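PDB 4MYK: formiminoglutamase from Trypanosoma cruzi, which hydrolyses N-formimino-L-glutamate to L-glutamate and formamide, using a pair of manganese ions in an arginase-like active site. Local coordinates for residues V145-D150 with D236-K241; G247-A252 with M279-P284; E182-G187 with M206-V211; G121-A126 with G163-Q168; E260-C265 with A295-Y300. The protein carries 1 engineered substitution. All coordinates share one frame; numbering follows the deposited sequence.

How the contacts relate
Contacts 1, 2 and 4 gather round the manganese site, and contacts 3 and 5 lie farther out. Contact 1 supplies metal ligands from two loops at the ends of neighbouring strands. Contacts 2 and 4 meet through E281 OE2 and N122 N, which links the loop after strand 274-280 to a metal ligand. All five are largely buried, although G163 of contact 4 is exposed. Chemistry follows position: carboxylates and a histidine in contact 1, polar loop bonds in contact 2, proline packing in contact 4, parallel strand pairing in contact 3, and mainly apolar helix packing, with no hydrogen bond between the segments, in contact 5. Contacts 3 and 5 also reach neighbouring subunits of the trimer.

Contact 1 (V145-D150 with D236-K241); sequences VDSHLD and DVDSLK. With MN (manganese (II) ion), chain C.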
# COMPACT_ATOMS: atom_id res chain seq x y z
N VAL A 145 -10.15 14.31 12.07
CA VAL A 145 -9.52 13.54 11.00
C VAL A 145 -10.12 12.13 11.02
O VAL A 145 -9.88 11.35 11.96
CB VAL A 145 -7.98 13.43 11.18
CG1 VAL A 145 -7.35 12.66 10.00
CG2 VAL A 145 -7.36 14.82 11.33
N ASP A 146 -10.90 11.82 9.99
CA ASP A 146 -11.75 10.65 10.04
C ASP A 146 -12.33 10.41 8.66
O ASP A 146 -12.80 11.35 8.03
CB ASP A 146 -12.87 10.92 11.04
CG ASP A 146 -13.58 9.67 11.45
OD1 ASP A 146 -13.37 8.62 10.82
OD2 ASP A 146 -14.36 9.76 12.42
N SER A 147 -12.26 9.17 8.20
CA SER A 147 -12.86 8.80 6.91
C SER A 147 -14.37 8.79 7.05
O SER A 147 -15.10 8.77 6.06
CB SER A 147 -12.34 7.44 6.42
OG SER A 147 -12.70 6.39 7.30
N HIS A 148 -14.82 8.80 8.30
CA HIS A 148 -16.23 8.77 8.63
C HIS A 148 -16.70 10.15 9.09
O HIS A 148 -15.95 10.93 9.69
CB HIS A 148 -16.54 7.71 9.70
CG HIS A 148 -16.11 6.33 9.32
ND1 HIS A 148 -15.02 5.70 9.87
CD2 HIS A 148 -16.63 5.45 8.42
CE1 HIS A 148 -14.88 4.50 9.33
NE2 HIS A 148 -15.84 4.32 8.45
N LEU A 149 -17.96 10.43 8.79
CA LEU A 149 -18.64 11.61 9.27
C LEU A 149 -19.97 11.10 9.82
O LEU A 149 -20.97 11.04 9.12
CB LEU A 149 -18.82 12.60 8.11
CG LEU A 149 -20.00 13.57 8.01
CD1 LEU A 149 -20.43 14.11 9.37
CD2 LEU A 149 -19.62 14.69 7.05
N ASP A 150 -19.93 10.69 11.09
CA ASP A 150 -21.06 10.03 11.75
C ASP A 150 -21.57 10.89 12.90
O ASP A 150 -20.91 11.02 13.94
CB ASP A 150 -20.63 8.65 12.26
CG ASP A 150 -21.78 7.87 12.85
OD1 ASP A 150 -22.85 8.46 13.10
OD2 ASP A 150 -21.61 6.66 13.07
N ASP A 236 -8.68 10.04 14.08
CA ASP A 236 -9.16 8.68 13.89
C ASP A 236 -8.24 8.00 12.89
O ASP A 236 -8.12 8.46 11.77
CB ASP A 236 -10.60 8.67 13.37
CG ASP A 236 -11.17 7.26 13.21
OD1 ASP A 236 -10.40 6.29 13.04
OD2 ASP A 236 -12.40 7.13 13.25
N VAL A 237 -7.58 6.92 13.30
CA VAL A 237 -6.58 6.31 12.43
C VAL A 237 -7.18 5.47 11.28
O VAL A 237 -6.44 5.05 10.37
CB VAL A 237 -5.50 5.53 13.23
CG1 VAL A 237 -4.72 6.48 14.11
CG2 VAL A 237 -6.12 4.42 14.06
N ASP A 238 -8.49 5.25 11.30
CA ASP A 238 -9.16 4.59 10.18
C ASP A 238 -9.38 5.56 9.01
O ASP A 238 -10.06 5.24 8.03
CB ASP A 238 -10.44 3.86 10.61
CG ASP A 238 -11.62 4.80 10.84
OD1 ASP A 238 -11.59 5.96 10.35
OD2 ASP A 238 -12.58 4.37 11.51
N SER A 239 -8.79 6.75 9.13
CA SER A 239 -8.73 7.72 8.04
C SER A 239 -7.53 7.45 7.12
O SER A 239 -7.37 8.09 6.08
CB SER A 239 -8.62 9.12 8.61
OG SER A 239 -7.41 9.27 9.32
N LEU A 240 -6.66 6.52 7.53
CA LEU A 240 -5.55 6.09 6.69
C LEU A 240 -5.98 4.87 5.89
O LEU A 240 -6.81 4.08 6.34
CB LEU A 240 -4.33 5.70 7.53
CG LEU A 240 -3.43 6.74 8.20
CD1 LEU A 240 -4.16 7.50 9.30
CD2 LEU A 240 -2.20 6.02 8.75
N LYS A 241 -5.41 4.71 4.71
CA LYS A 241 -5.67 3.54 3.89
C LYS A 241 -5.20 2.27 4.61
O LYS A 241 -4.13 2.24 5.22
CB LYS A 241 -4.95 3.67 2.55
CG LYS A 241 -3.48 3.89 2.71
CD LYS A 241 -2.95 4.78 1.61
CE LYS A 241 -2.79 4.02 0.32
NZ LYS A 241 -2.30 4.95 -0.74
MN MN C . -13.56 6.53 11.41
O HOH W 1 -15.45 6.33 12.87
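The imidazole of H148 has S147 OG over one face, offset toward the rim, and D238 OD2 at its edge in the ring plane, where it lies 3.2 Å from H148 CE1. The D238 carboxylate stands nearly upright to that ring, their planes 78° apart. This is the manganese site of the arginase/deacetylase α/β fold, built from the loops that follow strands 141-145 and 231-236, two neighbours in the parallel sheet. One manganese ion is held by D146 OD1, H148 ND1, D236 OD2, both oxygens of D238 and a water. D238 is bidentate, with OD1 2.3 Å and OD2 2.4 Å from the metal, while D236 offers OD2 alone. The carboxylates of D146 and D236 are turned 47° against each other, and the metal spans the 3.0 Å between D146 OD1 and D236 OD2, an approach that would otherwise bring two acceptors together. These two residues also belong to the second manganese site, which they share with N122. Two Asx turns set the ligands: D146 OD1 accepts from H148 N from above the carboxylate plane, and D236 OD1 accepts from D238 N, leaving OD2 turned to the metal. D236 CG, anti to its backbone N (chi1 -178°), comes to 3.5 Å from D146 OD1. Between the backbones, D236 N donates to V145 O at 2.8 Å, and S239 OG donates to D236 O. S147 N is buried without a partner in the model, whereas S147 OG donates to D238 O at 3.0 Å from above the carbonyl plane.

Contact 2 (G247-A252 with M279-P284); sequences GVSCPA and MSELNP
In the second shell of the manganese site, the loop after strand 274-280 meets the loop that carries C250, with S249 wedged between E281 and N283. S249 OG lies 3.0 Å from E281 OE1, a hydrogen bond whose hydroxyl proton is not settled, and accepts from N283 ND2 at 3.1 Å. That second bond is nearly straight (163°), with OG close to the N283 amide plane; ND2 also donates to A50 O. A water bridges E281 OE1 and C250 N, 2.8 Å from each. The E281 side chain bends at chi2. Its other oxygen, OE2, accepts from N122 N and C43 N, tying the backbone of a manganese ligand of this arginase-type α/β fold to that of C43, the disulfide partner of C250. Backbone contacts run beside the side chains. N283 N donates to G247 O at 2.9 Å from above the carbonyl plane, while S249 N reaches E281 O only through a weak bond. V248 CA approaches E281 O at 3.2 Å in a CA-H...O contact. N283 CB packs 3.6 Å from V248 C, and L282 CD1 sits the same distance from G247 O.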
# COMPACT_ATOMS: atom_id res chain seq x y z
N GLY A 247 -4.85 -2.24 10.94
CA GLY A 247 -5.28 -2.62 12.27
C GLY A 247 -6.19 -1.62 12.95
O GLY A 247 -5.80 -0.96 13.92
N VAL A 248 -7.41 -1.49 12.42
CA VAL A 248 -8.39 -0.54 12.93
C VAL A 248 -9.73 -1.25 12.86
O VAL A 248 -9.82 -2.30 12.24
CB VAL A 248 -8.44 0.79 12.10
CG1 VAL A 248 -7.07 1.46 12.07
CG2 VAL A 248 -8.94 0.54 10.70
N SER A 249 -10.75 -0.70 13.50
CA SER A 249 -12.03 -1.40 13.59
C SER A 249 -12.78 -1.31 12.26
O SER A 249 -13.46 -2.25 11.85
CB SER A 249 -12.89 -0.83 14.73
OG SER A 249 -12.11 -0.64 15.92
N CYS A 250 -12.63 -0.18 11.58
CA CYS A 250 -13.25 0.02 10.28
C CYS A 250 -12.18 0.32 9.23
O CYS A 250 -11.96 1.48 8.89
CB CYS A 250 -14.26 1.18 10.34
SG CYS A 250 -15.71 0.85 11.39
N PRO A 251 -11.52 -0.73 8.73
CA PRO A 251 -10.45 -0.59 7.73
C PRO A 251 -10.87 0.19 6.47
O PRO A 251 -11.95 -0.06 5.89
CB PRO A 251 -10.08 -2.04 7.40
CG PRO A 251 -10.43 -2.81 8.64
CD PRO A 251 -11.67 -2.14 9.17
N ALA A 252 -10.02 1.13 6.06
CA ALA A 252 -10.32 2.00 4.93
C ALA A 252 -9.71 1.46 3.64
O ALA A 252 -8.54 1.07 3.62
CB ALA A 252 -9.82 3.41 5.20
N MET A 279 -6.21 9.97 19.59
CA MET A 279 -5.95 9.06 18.49
C MET A 279 -6.86 7.88 18.71
O MET A 279 -6.77 7.22 19.73
CB MET A 279 -4.49 8.60 18.52
CG MET A 279 -4.06 7.75 17.34
SD MET A 279 -2.30 7.30 17.41
CE MET A 279 -1.55 8.94 17.36
N SER A 280 -7.75 7.64 17.75
CA SER A 280 -8.85 6.69 17.93
C SER A 280 -8.80 5.53 16.97
O SER A 280 -8.26 5.65 15.88
CB SER A 280 -10.20 7.40 17.76
OG SER A 280 -10.52 8.16 18.90
N GLU A 281 -9.38 4.41 17.40
CA GLU A 281 -9.73 3.27 16.53
C GLU A 281 -8.61 2.24 16.27
O GLU A 281 -8.78 1.32 15.48
CB GLU A 281 -10.39 3.75 15.23
CG GLU A 281 -11.74 4.46 15.44
CD GLU A 281 -12.80 3.52 15.99
OE1 GLU A 281 -12.69 2.31 15.71
OE2 GLU A 281 -13.73 3.98 16.69
N LEU A 282 -7.48 2.39 16.96
CA LEU A 282 -6.40 1.40 16.87
C LEU A 282 -6.89 0.07 17.43
O LEU A 282 -7.34 -0.00 18.57
CB LEU A 282 -5.14 1.86 17.61
CG LEU A 282 -3.92 0.94 17.44
CD1 LEU A 282 -3.50 0.94 15.99
CD2 LEU A 282 -2.76 1.35 18.32
N ASN A 283 -6.79 -0.98 16.62
CA ASN A 283 -7.41 -2.26 16.91
C ASN A 283 -6.49 -3.46 16.59
O ASN A 283 -6.46 -3.96 15.45
CB ASN A 283 -8.72 -2.35 16.15
CG ASN A 283 -9.54 -3.54 16.55
OD1 ASN A 283 -9.00 -4.57 16.98
ND2 ASN A 283 -10.85 -3.43 16.40
N PRO A 284 -5.72 -3.92 17.60
CA PRO A 284 -4.67 -4.94 17.41
C PRO A 284 -5.23 -6.33 17.14
O PRO A 284 -4.47 -7.20 16.71
CB PRO A 284 -3.92 -4.92 18.75
CG PRO A 284 -4.24 -3.57 19.34
CD PRO A 284 -5.65 -3.30 18.93
O HOH W 2 -12.28 2.25 12.90

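Contact 3 (E182-G187 with M206-V211); sequences EFACQG and MWLSEV
F183 takes the CG2 methyl of V211 over one face of its ring, a CH-pi contact 3.7 Å from the ring centroid, while M206 SD comes in obliquely, 3.9 Å from CD2, as a Met-aromatic contact. F183 and M206 point to one face of the sheet, F183 CG anti to its backbone N (chi1 -164°). Past the corner at A184, C185 SG lies above the six-membered ring of W207, offset toward its rim and 3.5 Å from CE3. C185 O lies at the ring edge, near its plane, 3.2 Å from W207 CE3. Q186 runs side by side with L208, its NE2 near CD2; NE2 donates to V254 O. M206 N to E182 O and A184 N to M206 O pair the strands of the beta-alpha-beta unit 180-185, 192-200 and 204-207; L208 N to C185 O, 2.9 Å, ties the start of helix 208-214 to C185. W207 is the N-cap of this helix, its O accepting from E210 N and V211 N. Farther out, E182 OE1 accepts from N144 ND2, and E73 of a second subunit accepts from G187 N. Polar bonding between the segments thus rests on the backbone; their side chains meet by dispersion and sulfur-aromatic contact.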
# COMPACT_ATOMS: atom_id res chain seq x y z
N GLU A 182 -14.34 18.58 9.55
CA GLU A 182 -14.25 17.16 9.25
C GLU A 182 -13.18 17.02 8.20
O GLU A 182 -13.30 17.58 7.11
CB GLU A 182 -15.58 16.64 8.69
CG GLU A 182 -16.77 16.77 9.65
CD GLU A 182 -16.87 15.62 10.64
OE1 GLU A 182 -15.86 14.95 10.91
OE2 GLU A 182 -17.98 15.40 11.16
N PHE A 183 -12.11 16.31 8.53
CA PHE A 183 -10.93 16.27 7.68
C PHE A 183 -10.67 14.89 7.09
O PHE A 183 -10.57 13.91 7.82
CB PHE A 183 -9.71 16.72 8.47
CG PHE A 183 -8.54 17.08 7.62
CD1 PHE A 183 -7.62 16.11 7.24
CD2 PHE A 183 -8.37 18.38 7.18
CE1 PHE A 183 -6.55 16.43 6.44
CE2 PHE A 183 -7.29 18.71 6.38
CZ PHE A 183 -6.38 17.74 6.01
N ALA A 184 -10.58 14.83 5.76
CA ALA A 184 -10.32 13.59 5.04
C ALA A 184 -11.48 12.61 5.14
O ALA A 184 -11.28 11.40 5.13
CB ALA A 184 -9.04 12.93 5.53
N CYS A 185 -12.69 13.14 5.26
CA CYS A 185 -13.88 12.31 5.22
C CYS A 185 -14.13 11.81 3.79
O CYS A 185 -13.70 12.44 2.81
CB CYS A 185 -15.08 13.08 5.78
SG CYS A 185 -15.26 14.75 5.12
N GLN A 186 -14.83 10.69 3.68
CA GLN A 186 -15.02 10.00 2.40
C GLN A 186 -16.50 9.97 1.98
O GLN A 186 -17.34 9.43 2.70
CB GLN A 186 -14.41 8.60 2.47
CG GLN A 186 -12.91 8.65 2.63
CD GLN A 186 -12.25 7.29 2.59
OE1 GLN A 186 -12.77 6.34 2.01
NE2 GLN A 186 -11.09 7.18 3.22
N GLY A 187 -16.82 10.54 0.81
CA GLY A 187 -18.19 10.63 0.34
C GLY A 187 -18.95 9.31 0.16
O GLY A 187 -20.18 9.29 0.13
N MET A 206 -13.90 18.75 4.61
CA MET A 206 -12.69 18.68 3.79
C MET A 206 -12.45 17.25 3.28
O MET A 206 -11.66 16.50 3.86
CB MET A 206 -11.50 19.18 4.58
CG MET A 206 -11.51 20.69 4.73
SD MET A 206 -9.99 21.39 5.39
CE MET A 206 -10.35 23.12 5.15
N TRP A 207 -13.14 16.90 2.20
CA TRP A 207 -13.15 15.54 1.66
C TRP A 207 -11.75 15.07 1.34
O TRP A 207 -10.89 15.87 0.99
CB TRP A 207 -13.99 15.45 0.39
CG TRP A 207 -15.42 15.85 0.58
CD1 TRP A 207 -16.01 16.99 0.14
CD2 TRP A 207 -16.45 15.10 1.26
NE1 TRP A 207 -17.34 17.00 0.50
CE2 TRP A 207 -17.63 15.85 1.18
CE3 TRP A 207 -16.47 13.86 1.92
CZ2 TRP A 207 -18.83 15.41 1.75
CZ3 TRP A 207 -17.67 13.43 2.48
CH2 TRP A 207 -18.83 14.20 2.39
N LEU A 208 -11.52 13.76 1.47
CA LEU A 208 -10.23 13.16 1.16
C LEU A 208 -9.65 13.70 -0.17
O LEU A 208 -8.51 14.16 -0.22
CB LEU A 208 -10.35 11.63 1.12
CG LEU A 208 -9.10 10.81 0.81
CD1 LEU A 208 -7.99 11.10 1.81
CD2 LEU A 208 -9.41 9.34 0.76
N SER A 209 -10.47 13.65 -1.22
CA SER A 209 -10.05 14.07 -2.56
C SER A 209 -9.45 15.48 -2.58
O SER A 209 -8.51 15.75 -3.31
CB SER A 209 -11.21 13.94 -3.56
OG SER A 209 -12.32 14.72 -3.17
N GLU A 210 -9.98 16.37 -1.75
CA GLU A 210 -9.49 17.74 -1.71
C GLU A 210 -8.22 17.86 -0.86
O GLU A 210 -7.29 18.61 -1.21
CB GLU A 210 -10.59 18.70 -1.26
CG GLU A 210 -10.48 19.21 0.15
CD GLU A 210 -11.58 20.21 0.48
OE1 GLU A 210 -12.78 19.89 0.24
OE2 GLU A 210 -11.24 21.32 0.96
N VAL A 211 -8.16 17.12 0.25
CA VAL A 211 -6.92 17.03 1.04
C VAL A 211 -5.77 16.55 0.13
O VAL A 211 -4.67 17.10 0.13
CB VAL A 211 -7.07 16.06 2.24
CG1 VAL A 211 -5.73 15.81 2.92
CG2 VAL A 211 -8.09 16.58 3.24

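Contact 4 (G121-A126 with G163-Q168); sequences GNDQSA and GTPFRQ
Apolar packing centres on P165, whose ring is pressed against the turn N122-A126. In this arginase-type α/β fold that turn follows strand 114-119 and leads into helix 125-135. P165 CG lies 3.4 Å from N122 O, and P165 CB packs on both S125 CB and A126 CB, the latter at 4.1 Å. F166 adds the tip of its ring: CZ meets S125 CB obliquely at 3.8 Å, and the F166 side chain also touches V142 and N144 of strand 141-145. At the other border the end of the Q168 side chain covers the methyl of A126. Backbone bonding shapes the first segment into a 3-10 turn, with Q124 N donating to G121 O and S125 N to N122 O. This turn carries N122, a manganese ligand in this entry. S125 OG has D278 OD2 and N122 O (2.8 Å) both within reach of its one proton, and which takes it is not settled. Across the contact, polar bonding falls to D123, whose CG, anti to the carbonyl carbon (chi1 -70°), comes to 3.3 Å from G163 N. The D123 and P165 side chains cross at about a right angle, with OD2 3.7 Å from P165 CD. The other oxygen, D123 OD1, takes a weak hydrogen bond of 3.0 Å from G163 N, the first modelled residue after a disordered stretch.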
# COMPACT_ATOMS: atom_id res chain seq x y z
N GLY A 121 -11.99 3.47 21.20
CA GLY A 121 -12.84 3.93 20.10
C GLY A 121 -13.16 5.42 20.06
O GLY A 121 -12.91 6.14 21.02
N ASN A 122 -13.73 5.86 18.94
CA ASN A 122 -14.07 7.26 18.67
C ASN A 122 -14.70 8.00 19.84
O ASN A 122 -14.55 9.23 19.98
CB ASN A 122 -15.05 7.37 17.49
CG ASN A 122 -14.46 6.91 16.16
OD1 ASN A 122 -13.31 7.20 15.83
ND2 ASN A 122 -15.27 6.20 15.39
N ASP A 123 -15.44 7.26 20.66
CA ASP A 123 -16.32 7.86 21.66
C ASP A 123 -15.58 8.67 22.74
O ASP A 123 -16.16 9.55 23.37
CB ASP A 123 -17.23 6.80 22.28
CG ASP A 123 -18.29 6.30 21.29
OD1 ASP A 123 -19.14 5.48 21.70
OD2 ASP A 123 -18.27 6.72 20.12
N GLN A 124 -14.30 8.37 22.92
CA GLN A 124 -13.44 9.10 23.84
C GLN A 124 -13.39 10.60 23.49
O GLN A 124 -13.09 11.43 24.36
CB GLN A 124 -12.02 8.52 23.80
CG GLN A 124 -11.24 8.85 22.52
CD GLN A 124 -9.83 8.29 22.53
OE1 GLN A 124 -9.41 7.67 23.51
NE2 GLN A 124 -9.10 8.50 21.45
N SER A 125 -13.67 10.93 22.24
CA SER A 125 -13.52 12.29 21.75
C SER A 125 -14.53 13.24 22.38
O SER A 125 -14.26 14.43 22.50
CB SER A 125 -13.66 12.34 20.24
OG SER A 125 -12.82 11.37 19.64
N ALA A 126 -15.69 12.71 22.77
CA ALA A 126 -16.70 13.54 23.42
C ALA A 126 -16.20 14.08 24.77
O ALA A 126 -16.17 15.29 24.97
CB ALA A 126 -18.01 12.78 23.56
N GLY A 163 -21.26 7.53 22.16
CA GLY A 163 -22.18 7.61 21.03
C GLY A 163 -21.96 8.87 20.20
O GLY A 163 -21.97 9.96 20.75
N THR A 164 -21.78 8.71 18.89
CA THR A 164 -21.52 9.85 17.99
C THR A 164 -20.93 11.07 18.70
O THR A 164 -21.64 12.03 19.00
CB THR A 164 -22.78 10.25 17.19
OG1 THR A 164 -23.12 9.21 16.26
CG2 THR A 164 -22.51 11.50 16.41
N PRO A 165 -19.61 11.04 18.95
CA PRO A 165 -18.90 12.04 19.77
C PRO A 165 -19.01 13.50 19.29
O PRO A 165 -18.97 14.42 20.12
CB PRO A 165 -17.44 11.58 19.72
CG PRO A 165 -17.36 10.61 18.57
CD PRO A 165 -18.70 9.98 18.47
N PHE A 166 -19.15 13.73 17.99
CA PHE A 166 -19.09 15.09 17.48
C PHE A 166 -20.46 15.72 17.35
O PHE A 166 -20.60 16.94 17.29
CB PHE A 166 -18.25 15.15 16.20
CG PHE A 166 -16.82 14.79 16.44
CD1 PHE A 166 -16.00 15.65 17.14
CD2 PHE A 166 -16.31 13.57 16.02
CE1 PHE A 166 -14.69 15.33 17.38
CE2 PHE A 166 -14.99 13.24 16.27
CZ PHE A 166 -14.18 14.12 16.94
N ARG A 167 -21.48 14.87 17.32
CA ARG A 167 -22.83 15.35 17.51
C ARG A 167 -22.86 16.03 18.87
O ARG A 167 -23.33 17.16 18.99
CB ARG A 167 -23.83 14.19 17.46
CG ARG A 167 -25.29 14.55 17.72
CD ARG A 167 -25.69 15.86 17.08
NE ARG A 167 -26.64 15.71 15.97
CZ ARG A 167 -27.80 15.05 16.03
NH1 ARG A 167 -28.18 14.43 17.14
NH2 ARG A 167 -28.58 15.00 14.96
N GLN A 168 -22.31 15.36 19.87
CA GLN A 168 -22.32 15.84 21.25
C GLN A 168 -21.66 17.19 21.37
O GLN A 168 -22.09 18.04 22.13
CB GLN A 168 -21.62 14.87 22.18
CG GLN A 168 -22.43 13.64 22.47
CD GLN A 168 -21.77 12.71 23.45
OE1 GLN A 168 -21.42 11.58 23.11
NE2 GLN A 168 -21.60 13.18 24.69

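Contact 5 (E260-C265 with A295-Y300); sequences EAFDMC and AVYMFY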
# COMPACT_ATOMS: atom_id res chain seq x y z
N GLU A 260 1.72 10.86 5.01
CA GLU A 260 0.83 12.00 5.18
C GLU A 260 0.45 12.17 6.64
O GLU A 260 0.50 13.27 7.18
CB GLU A 260 -0.42 11.84 4.32
CG GLU A 260 -0.16 11.95 2.83
CD GLU A 260 -1.41 11.66 2.04
OE1 GLU A 260 -2.13 10.70 2.41
OE2 GLU A 260 -1.67 12.38 1.05
N ALA A 261 0.07 11.06 7.27
CA ALA A 261 -0.27 11.04 8.68
C ALA A 261 0.87 11.63 9.53
O ALA A 261 0.65 12.54 10.32
CB ALA A 261 -0.60 9.63 9.13
N PHE A 262 2.08 11.10 9.34
CA PHE A 262 3.26 11.61 10.04
C PHE A 262 3.44 13.11 9.80
O PHE A 262 3.61 13.88 10.74
CB PHE A 262 4.52 10.92 9.55
CG PHE A 262 4.55 9.45 9.81
CD1 PHE A 262 3.56 8.85 10.56
CD2 PHE A 262 5.57 8.67 9.30
CE1 PHE A 262 3.58 7.49 10.80
CE2 PHE A 262 5.61 7.31 9.54
CZ PHE A 262 4.61 6.72 10.29
N ASP A 263 3.42 13.50 8.52
CA ASP A 263 3.57 14.90 8.16
C ASP A 263 2.51 15.79 8.81
O ASP A 263 2.80 16.93 9.19
CB ASP A 263 3.51 15.06 6.64
CG ASP A 263 4.75 14.53 5.94
OD1 ASP A 263 5.62 13.95 6.61
OD2 ASP A 263 4.85 14.70 4.71
N MET A 264 1.29 15.27 8.94
CA MET A 264 0.21 16.02 9.57
C MET A 264 0.38 16.13 11.07
O MET A 264 0.07 17.15 11.68
CB MET A 264 -1.15 15.38 9.28
CG MET A 264 -1.60 15.45 7.84
SD MET A 264 -3.02 14.36 7.58
CE MET A 264 -4.22 15.09 8.70
N CYS A 265 0.86 15.05 11.69
CA CYS A 265 1.15 15.05 13.12
C CYS A 265 2.29 16.01 13.47
O CYS A 265 2.23 16.70 14.49
CB CYS A 265 1.43 13.64 13.61
SG CYS A 265 -0.07 12.65 13.71
N ALA A 295 0.99 4.08 14.61
CA ALA A 295 0.36 4.91 15.63
C ALA A 295 1.41 5.58 16.50
O ALA A 295 1.33 6.78 16.78
CB ALA A 295 -0.60 4.08 16.48
N VAL A 296 2.41 4.80 16.92
CA VAL A 296 3.52 5.34 17.73
C VAL A 296 4.34 6.34 16.91
O VAL A 296 4.74 7.38 17.43
CB VAL A 296 4.43 4.22 18.32
CG1 VAL A 296 5.67 4.81 18.96
CG2 VAL A 296 3.65 3.36 19.34
N TYR A 297 4.57 6.04 15.64
CA TYR A 297 5.32 6.93 14.77
C TYR A 297 4.58 8.24 14.50
O TYR A 297 5.19 9.29 14.35
CB TYR A 297 5.67 6.24 13.45
CG TYR A 297 6.92 5.39 13.53
CD1 TYR A 297 8.10 5.92 14.04
CD2 TYR A 297 6.93 4.08 13.07
CE1 TYR A 297 9.25 5.15 14.12
CE2 TYR A 297 8.08 3.31 13.14
CZ TYR A 297 9.23 3.85 13.67
OH TYR A 297 10.39 3.09 13.73
N MET A 298 3.26 8.17 14.47
CA MET A 298 2.43 9.37 14.37
C MET A 298 2.60 10.28 15.59
O MET A 298 2.78 11.50 15.46
CB MET A 298 0.97 8.98 14.18
CG MET A 298 0.62 8.55 12.77
SD MET A 298 -1.09 7.96 12.62
CE MET A 298 -2.04 9.43 13.03
N PHE A 299 2.52 9.69 16.78
CA PHE A 299 2.77 10.40 18.05
C PHE A 299 4.20 10.95 18.09
O PHE A 299 4.45 12.07 18.51
CB PHE A 299 2.52 9.45 19.23
CG PHE A 299 3.01 9.97 20.56
CD1 PHE A 299 2.32 10.95 21.24
CD2 PHE A 299 4.17 9.45 21.14
CE1 PHE A 299 2.77 11.43 22.45
CE2 PHE A 299 4.63 9.93 22.35
CZ PHE A 299 3.93 10.91 23.01
N TYR A 300 5.13 10.12 17.64
CA TYR A 300 6.53 10.49 17.53
C TYR A 300 6.72 11.78 16.72
O TYR A 300 7.44 12.68 17.14
CB TYR A 300 7.32 9.34 16.89
CG TYR A 300 8.71 9.73 16.44
CD1 TYR A 300 9.70 10.01 17.37
CD2 TYR A 300 9.03 9.81 15.09
CE1 TYR A 300 10.97 10.38 16.97
CE2 TYR A 300 10.29 10.18 14.68
CZ TYR A 300 11.26 10.46 15.63
OH TYR A 300 12.53 10.82 15.23
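Helices 260-265 and 295-300 run roughly parallel, their axes 8.3 Å apart at closest approach and crossing at -31°, with F262 and M298 nearest in backbone. M298 is the residue most covered by the other helix. Its CG meets the edge of the F262 ring in plane, 3.7 Å from CD1, and the two side chains cross at about a right angle. Beyond CG, SD packs 3.9 Å from A261 CB, and the bend at chi3 (63°) turns CE to within 3.8 Å of C265 SG. F262 CZ reaches Y297 CB at 3.4 Å, while Y297 O lies over one face of the F262 ring. C265 CB is 3.1 Å from M298 O, an intimate approach of side chain to backbone. The two helices belong to consecutive beta-alpha units of the α/β fold, joined through strand 274-280, and both cover strand 231-236, where A261, C265 and M298 all rest on F235. No hydrogen bond passes between the two segments. Y297 O instead accepts from H301 ND1, and the H301 ring stacks with F262. A third subunit also touches this contact, where V254 of that subunit packs on F262 and its Q189 on Y297.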